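Side-chain contacts in putative polyprenyl synthetase (Streptomyces coelicolor, PDB 3NF2), which probably catalyses the chain-elongating condensation of isoprenyl diphosphates, as a magnesium-dependent prenyltransferase of the FPP/GGPP synthase family: residues R21-R26 against F126-E131; V81-V86 against L188-S193. All coordinates share one frame; numbering follows the deposited sequence.

Interaction 1 (R21-R26 against F126-E131)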
loop_
_atom_site.group_PDB
_atom_site.type_symbol
_atom_site.label_atom_id
_atom_site.label_comp_id
_atom_site.label_asym_id
_atom_site.label_seq_id
_atom_site.Cartn_x
_atom_site.Cartn_y
_atom_site.Cartn_z
ATOM N N ARG A 21 -7.478 17.604 0.490
ATOM C CA ARG A 21 -8.867 17.439 0.019
ATOM C C ARG A 21 -8.964 17.468 -1.516
ATOM O O ARG A 21 -9.626 16.608 -2.106
ATOM C CB ARG A 21 -9.807 18.462 0.678
ATOM C CG ARG A 21 -11.075 18.789 -0.102
ATOM C CD ARG A 21 -12.333 18.143 0.461
ATOM N NE ARG A 21 -12.895 18.885 1.592
ATOM C CZ ARG A 21 -14.182 18.882 1.936
ATOM N NH1 ARG A 21 -14.586 19.588 2.984
ATOM N NH2 ARG A 21 -15.074 18.193 1.230
ATOM N N ALA A 22 -8.266 18.417 -2.147
ATOM C CA ALA A 22 -8.228 18.519 -3.612
ATOM C C ALA A 22 -7.553 17.321 -4.278
ATOM O O ALA A 22 -7.950 16.922 -5.372
ATOM C CB ALA A 22 -7.569 19.819 -4.069
ATOM N N ALA A 23 -6.546 16.744 -3.626
ATOM C CA ALA A 23 -5.862 15.581 -4.202
ATOM C C ALA A 23 -6.722 14.337 -4.059
ATOM O O ALA A 23 -6.731 13.479 -4.927
ATOM C CB ALA A 23 -4.496 15.380 -3.566
ATOM N N VAL A 24 -7.469 14.267 -2.965
ATOM C CA VAL A 24 -8.363 13.139 -2.690
ATOM C C VAL A 24 -9.599 13.118 -3.611
ATOM O O VAL A 24 -10.012 12.057 -4.103
ATOM C CB VAL A 24 -8.747 13.128 -1.192
ATOM C CG1 VAL A 24 -10.103 12.452 -0.941
ATOM C CG2 VAL A 24 -7.625 12.489 -0.369
ATOM N N ASP A 25 -10.163 14.296 -3.867
ATOM C CA ASP A 25 -11.298 14.435 -4.791
ATOM C C ASP A 25 -10.956 14.019 -6.240
ATOM O O ASP A 25 -11.848 13.690 -7.025
ATOM C CB ASP A 25 -11.857 15.872 -4.737
ATOM C CG ASP A 25 -12.557 16.197 -3.399
ATOM O OD1 ASP A 25 -13.109 17.306 -3.271
ATOM O OD2 ASP A 25 -12.564 15.358 -2.472
ATOM N N ARG A 26 -9.662 14.022 -6.569
ATOM C CA ARG A 26 -9.169 13.660 -7.902
ATOM C C ARG A 26 -9.015 12.151 -8.137
ATOM O O ARG A 26 -8.706 11.732 -9.245
ATOM C CB ARG A 26 -7.830 14.347 -8.159
ATOM C CG ARG A 26 -7.926 15.839 -8.418
ATOM C CD ARG A 26 -7.780 16.162 -9.889
ATOM N NE ARG A 26 -6.389 16.052 -10.328
ATOM C CZ ARG A 26 -6.005 15.924 -11.595
ATOM N NH1 ARG A 26 -6.907 15.880 -12.570
ATOM N NH2 ARG A 26 -4.715 15.833 -11.888
ATOM N N PHE A 126 -1.698 5.740 -0.147
ATOM C CA PHE A 126 -0.274 5.472 -0.014
ATOM C C PHE A 126 0.470 5.752 -1.328
ATOM O O PHE A 126 1.568 6.318 -1.316
ATOM C CB PHE A 126 -0.033 4.041 0.498
ATOM C CG PHE A 126 1.425 3.709 0.763
ATOM C CD1 PHE A 126 2.332 4.673 1.212
ATOM C CD2 PHE A 126 1.876 2.411 0.612
ATOM C CE1 PHE A 126 3.673 4.348 1.445
ATOM C CE2 PHE A 126 3.215 2.077 0.845
ATOM C CZ PHE A 126 4.111 3.053 1.262
ATOM N N ALA A 127 -0.128 5.385 -2.456
ATOM C CA ALA A 127 0.472 5.728 -3.748
ATOM C C ALA A 127 0.414 7.243 -4.035
ATOM O O ALA A 127 1.357 7.809 -4.606
ATOM C CB ALA A 127 -0.166 4.938 -4.870
ATOM N N LEU A 128 -0.676 7.890 -3.621
ATOM C CA LEU A 128 -0.826 9.340 -3.797
ATOM C C LEU A 128 0.199 10.159 -3.002
ATOM O O LEU A 128 0.596 11.248 -3.424
ATOM C CB LEU A 128 -2.259 9.779 -3.437
ATOM C CG LEU A 128 -2.683 11.220 -3.728
ATOM C CD1 LEU A 128 -2.532 11.625 -5.220
ATOM C CD2 LEU A 128 -4.096 11.435 -3.265
ATOM N N ALA A 129 0.612 9.628 -1.854
ATOM C CA ALA A 129 1.544 10.309 -0.962
ATOM C C ALA A 129 2.892 10.417 -1.618
ATOM O O ALA A 129 3.522 11.477 -1.584
ATOM C CB ALA A 129 1.661 9.566 0.370
ATOM N N ASN A 130 3.323 9.313 -2.218
ATOM C CA ASN A 130 4.564 9.268 -2.981
ATOM C C ASN A 130 4.510 10.178 -4.201
ATOM O O ASN A 130 5.507 10.803 -4.554
ATOM C CB ASN A 130 4.871 7.830 -3.418
ATOM C CG ASN A 130 5.215 6.933 -2.257
ATOM O OD1 ASN A 130 5.926 7.329 -1.346
ATOM N ND2 ASN A 130 4.718 5.711 -2.291
ATOM N N GLU A 131 3.335 10.251 -4.825
ATOM C CA GLU A 131 3.102 11.112 -5.977
ATOM C C GLU A 131 3.226 12.578 -5.591
ATOM O O GLU A 131 3.888 13.342 -6.279
ATOM C CB GLU A 131 1.713 10.861 -6.564
ATOM C CG GLU A 131 1.449 11.538 -7.897
ATOM C CD GLU A 131 1.939 10.710 -9.075
ATOM O OE1 GLU A 131 3.155 10.753 -9.378
ATOM O OE2 GLU A 131 1.104 10.020 -9.705
#

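Interaction 2 (V81-V86 against L188-S193)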
loop_
_atom_site.group_PDB
_atom_site.type_symbol
_atom_site.label_atom_id
_atom_site.label_comp_id
_atom_site.label_asym_id
_atom_site.label_seq_id
_atom_site.Cartn_x
_atom_site.Cartn_y
_atom_site.Cartn_z
ATOM N N VAL A 81 1.208 16.904 3.537
ATOM C CA VAL A 81 0.129 16.226 2.829
ATOM C C VAL A 81 0.475 14.734 2.702
ATOM O O VAL A 81 -0.335 13.869 3.036
ATOM C CB VAL A 81 -0.172 16.921 1.452
ATOM C CG1 VAL A 81 -1.034 16.051 0.537
ATOM C CG2 VAL A 81 -0.862 18.254 1.675
ATOM N N ALA A 82 1.701 14.453 2.286
ATOM C CA ALA A 82 2.185 13.085 2.162
ATOM C C ALA A 82 2.137 12.317 3.494
ATOM O O ALA A 82 1.736 11.143 3.519
ATOM C CB ALA A 82 3.591 13.080 1.590
ATOM N N VAL A 83 2.530 12.991 4.584
ATOM C CA VAL A 83 2.493 12.419 5.932
ATOM C C VAL A 83 1.053 12.092 6.357
ATOM O O VAL A 83 0.785 11.019 6.914
ATOM C CB VAL A 83 3.179 13.353 6.974
ATOM C CG1 VAL A 83 2.789 12.984 8.388
ATOM C CG2 VAL A 83 4.692 13.263 6.863
ATOM N N GLU A 84 0.130 13.003 6.066
ATOM C CA GLU A 84 -1.269 12.797 6.402
ATOM C C GLU A 84 -1.893 11.662 5.605
ATOM O O GLU A 84 -2.740 10.928 6.119
ATOM C CB GLU A 84 -2.062 14.076 6.173
ATOM C CG GLU A 84 -1.843 15.150 7.226
ATOM C CD GLU A 84 -1.818 14.595 8.634
ATOM O OE1 GLU A 84 -0.703 14.432 9.176
ATOM O OE2 GLU A 84 -2.906 14.314 9.188
ATOM N N LEU A 85 -1.472 11.538 4.348
ATOM C CA LEU A 85 -1.967 10.504 3.453
ATOM C C LEU A 85 -1.527 9.115 3.904
ATOM O O LEU A 85 -2.355 8.201 3.977
ATOM C CB LEU A 85 -1.538 10.784 2.007
ATOM C CG LEU A 85 -2.327 11.879 1.283
ATOM C CD1 LEU A 85 -1.636 12.291 -0.022
ATOM C CD2 LEU A 85 -3.780 11.475 1.022
ATOM N N VAL A 86 -0.235 8.980 4.223
ATOM C CA VAL A 86 0.336 7.731 4.740
ATOM C C VAL A 86 -0.312 7.369 6.068
ATOM O O VAL A 86 -0.679 6.200 6.293
ATOM C CB VAL A 86 1.877 7.810 4.902
ATOM C CG1 VAL A 86 2.403 6.638 5.707
ATOM C CG2 VAL A 86 2.553 7.807 3.550
ATOM N N LEU A 188 6.155 10.754 13.217
ATOM C CA LEU A 188 6.431 12.075 13.787
ATOM C C LEU A 188 7.861 12.500 13.487
ATOM O O LEU A 188 8.123 13.673 13.261
ATOM C CB LEU A 188 6.118 12.116 15.281
ATOM C CG LEU A 188 4.619 12.322 15.542
ATOM C CD1 LEU A 188 4.179 11.837 16.919
ATOM C CD2 LEU A 188 4.226 13.768 15.356
ATOM N N ALA A 189 8.760 11.520 13.429
ATOM C CA ALA A 189 10.146 11.732 13.027
ATOM C C ALA A 189 10.194 12.240 11.601
ATOM O O ALA A 189 10.928 13.182 11.293
ATOM C CB ALA A 189 10.923 10.439 13.137
ATOM N N CYS A 190 9.395 11.606 10.742
ATOM C CA CYS A 190 9.286 11.992 9.353
ATOM C C CYS A 190 8.664 13.375 9.214
ATOM O O CYS A 190 9.180 14.205 8.482
ATOM C CB CYS A 190 8.478 10.970 8.551
ATOM S SG CYS A 190 8.380 11.401 6.795
ATOM N N ALA A 191 7.573 13.625 9.925
ATOM C CA ALA A 191 6.925 14.935 9.892
ATOM C C ALA A 191 7.861 16.054 10.357
ATOM O O ALA A 191 7.839 17.151 9.805
ATOM C CB ALA A 191 5.668 14.926 10.730
ATOM N N SER A 192 8.691 15.750 11.358
ATOM C CA SER A 192 9.641 16.704 11.919
ATOM C C SER A 192 10.798 17.043 10.989
ATOM O O SER A 192 11.398 18.105 11.127
ATOM C CB SER A 192 10.206 16.193 13.253
ATOM O OG SER A 192 9.211 16.225 14.263
ATOM N N SER A 193 11.114 16.150 10.058
ATOM C CA SER A 193 12.286 16.338 9.202
ATOM C C SER A 193 11.989 16.558 7.709
ATOM O O SER A 193 12.885 16.949 6.958
ATOM C CB SER A 193 13.262 15.172 9.368
ATOM O OG SER A 193 12.740 13.974 8.817
#

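Interaction 1 (R21-R26 against F126-E131)
Leu128 reaches out from helix 115-134 to meet Ala23 near the C-terminal end of helix 5-25, and this one leucine carries the whole contact from its side. It shows how little a long-range helix contact may need: one extended side chain laid against a small residue. Along 126-131, Phe126 turns its ring the other way, stacking on Phe89 and meeting Phe126 of the second subunit with the ring planes at about 70°, while Ala127 packs on Arg153 of the second subunit.

Leu128 points its side chain toward Ala23. Its CG stands anti to the backbone N (chi1 -172°), and with chi2 at 57° the CD2 branch continues the zigzag of CA, CB and CG, carrying that methyl as far outward as the side chain allows. CD2 lies 4.0 Å from CB of Ala23, a methyl-to-methyl meeting. The same methyl comes 3.7 Å from the carbonyl O of Ala23, which also takes a weak bond from Arg26 N. The backbone N of Val24 stands 4.4 Å from Leu128 CD2, at the margin of the touch. No hydrogen bond joins the two segments; even the nearest pair of CA atoms, those of Ala23 and Leu128, is 8.0 Å apart.

After Leu128, Ala129 and Asn130 face Leu148 on helix 139-165, Asn130 also packs on Asn130 of the second subunit, and Glu131 closes the segment with a salt bridge from OE2 to Arg153 NE of the second subunit. Helix 115-134 is thus flanked by helix 77-98, where Leu128 also touches Leu85, by helix 139-165 and by the partner subunit, with Ala23 of helix 5-25 resting on Leu128, while Val24 packs onto Phe39 and Trp41.

Interaction 2 (V81-V86 against L188-S193)
Val83 sets both of its methyls against helix 173-198, where Cys190 and Ala191 receive them. The apolar touches are few and spread over the fork of the valine. CG1, anti to the backbone N (chi1 163°), meets CB of Ala191 at 4.2 Å. CG2 leans against the backbone of the same residue, 4.1 Å from Ala191 CA, and is also 4.1 Å from Cys190 SG. Ala191 has little bulk to hold the helices apart, and its CA lies 6.5 Å from that of Val83. Cys190 carries its sulfur anti to the backbone N (chi1 -178°), and packs against Ala151 of helix 139-165 as well.

Such helix-on-helix contacts build the all-helical isoprenoid synthase fold, and here the join is within the buried body of one subunit. Helix 77-98 bears, further along, the aspartate-rich motif with which relatives bind magnesium.

Hydrogen bonds run within the segments rather than between them. Ser192 gives two to the carbonyl O of Leu188, one from N and one from OG at 2.9 Å, arriving from opposite faces of the carbonyl plane. One residue further on, Ala189 O accepts Ser193 OG at 3.2 Å, tilted 25° from its plane.

As for charge, Glu84, next to Val83, pairs through OE1 with Arg58 NE of helix 57-67.

Overall arrangement
From the N terminus the chain passes 21-26, then 81-86, then 126-131, then 188-193, so the two contacts interleave: interaction 1 closes a loop of about a hundred residues, and interaction 2 opens inside it and closes beyond it. The centres lie 14 Å apart and the contacts touch. Ala129 CB packs 3.5 Å from Ala82 O, and Phe126 CD1 comes 3.9 Å from Val86 CG2. A continuous path therefore leads from helix 5-25 through helices 115-134 and 77-98 to helix 173-198, running from the periphery beside the subunit interface toward the centre of the chain.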